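Local structure of archaeal flagellar ATP-binding protein FlaH (Methanocaldococcus jannaschii DSM 2661, 4WIA) at the interface of chains A and B. The protein binds ATP as a KaiC-like accessory component of the archaellum, the archaeal flagellum, and probably plays a regulatory part in its assembly. Coordinates in Å, arbitrary orientation; residue numbers count along the deposited sequence, not the author numbering. Chains: chain A/B, Putative flagella-related protein H.

The interface of chains A and B. Residues chain A 52, 55, 84; chain B 10-12, 53.
A:Arg55, just past the end of helix 40-53 with positive backbone torsions (phi 77°, psi 24°), faces the loop B:Asp10 to B:Ser12, extended through B:Leu11 and turning helical at B:Ser12, while B:Gln53 comes from the last turn of helix 40-53 in its own chain. The arginine chain bends about its CB-CG bond (chi2 -64°) and then runs out straight, A:Arg55 CD passing 3.7 Å from the backbone O of B:Asp10 and its CB against the CB of that aspartate. At its end the arginine side chain crosses that of B:Gln53 at about a right angle, with the guanidinium and amide planes steeply inclined to each other. A:Arg55 NH1 donates to the amide oxygen OE1 of B:Gln53 over 2.8 Å, meeting a lone pair in the carbonyl plane, although OE1 lies somewhat out of the guanidinium plane. B:Gln53 CB rests over one guanidinium face near its rim, so the glutamine both accepts a bond and packs on the arginine. Replacing A:Arg55 by an alanine would probably leave B:Gln53 OE1 without this donor and open a gap beside the B:Asp10 backbone. The whole interface is not an exact two-fold, and may not be biological. A second polar cluster joins A:Lys84, A:Leu52 and B:Ser12. A:Lys84 NZ bonds the A:Leu52 backbone O at 2.9 Å from above the carbonyl plane. B:Ser12 OG accepts from A:Lys84 NZ at 3.0 Å and, as a hydroxyl, can donate to A:Leu52 O, 2.9 Å away.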
# COMPACT_ATOMS: atom_id res chain seq x y z
N LEU A 52 8.36 -4.49 4.02
CA LEU A 52 7.15 -5.12 4.51
C LEU A 52 5.88 -4.32 4.18
O LEU A 52 4.85 -4.89 3.83
CB LEU A 52 7.22 -5.32 6.02
CG LEU A 52 8.18 -6.38 6.48
CD1 LEU A 52 8.46 -6.19 7.96
CD2 LEU A 52 7.57 -7.76 6.24
N ARG A 55 4.65 -4.87 0.66
CA ARG A 55 4.16 -6.23 0.33
C ARG A 55 5.27 -7.20 -0.08
O ARG A 55 5.00 -8.19 -0.73
CB ARG A 55 3.07 -6.21 -0.74
CG ARG A 55 1.92 -5.23 -0.46
CD ARG A 55 1.17 -5.64 0.80
NE ARG A 55 0.24 -4.62 1.17
CZ ARG A 55 -0.68 -4.71 2.14
NH1 ARG A 55 -1.44 -3.66 2.40
NH2 ARG A 55 -0.90 -5.82 2.81
N LYS A 84 2.89 -8.42 11.02
CA LYS A 84 3.72 -9.02 10.01
C LYS A 84 4.40 -10.28 10.60
O LYS A 84 4.55 -11.27 9.89
CB LYS A 84 4.77 -8.04 9.52
CG LYS A 84 4.22 -6.80 8.81
CD LYS A 84 3.71 -7.15 7.43
CE LYS A 84 3.18 -5.95 6.69
NZ LYS A 84 2.79 -6.28 5.28
N ASP B 10 -1.11 -8.89 -4.18
CA ASP B 10 0.10 -9.08 -3.39
C ASP B 10 -0.12 -8.93 -1.90
O ASP B 10 -0.66 -7.87 -1.45
CB ASP B 10 1.17 -8.00 -3.73
CG ASP B 10 1.41 -7.82 -5.18
OD1 ASP B 10 0.46 -7.90 -5.99
OD2 ASP B 10 2.58 -7.66 -5.53
N LEU B 11 0.42 -9.88 -1.13
CA LEU B 11 0.61 -9.75 0.28
C LEU B 11 2.04 -10.12 0.69
O LEU B 11 2.69 -10.94 0.06
CB LEU B 11 -0.37 -10.64 0.99
CG LEU B 11 -1.84 -10.43 0.68
CD1 LEU B 11 -2.60 -11.44 1.53
CD2 LEU B 11 -2.28 -9.05 1.11
N SER B 12 2.54 -9.51 1.75
CA SER B 12 3.85 -9.85 2.21
C SER B 12 3.93 -11.36 2.56
O SER B 12 4.98 -12.01 2.34
CB SER B 12 4.20 -9.05 3.44
OG SER B 12 4.48 -7.70 3.22
N GLN B 53 -6.41 -4.83 0.01
CA GLN B 53 -5.17 -4.23 0.46
C GLN B 53 -4.48 -3.47 -0.67
O GLN B 53 -3.74 -2.57 -0.40
CB GLN B 53 -4.23 -5.29 1.00
CG GLN B 53 -4.73 -5.90 2.30
CD GLN B 53 -4.81 -4.86 3.38
OE1 GLN B 53 -3.87 -4.15 3.63
NE2 GLN B 53 -5.92 -4.76 4.01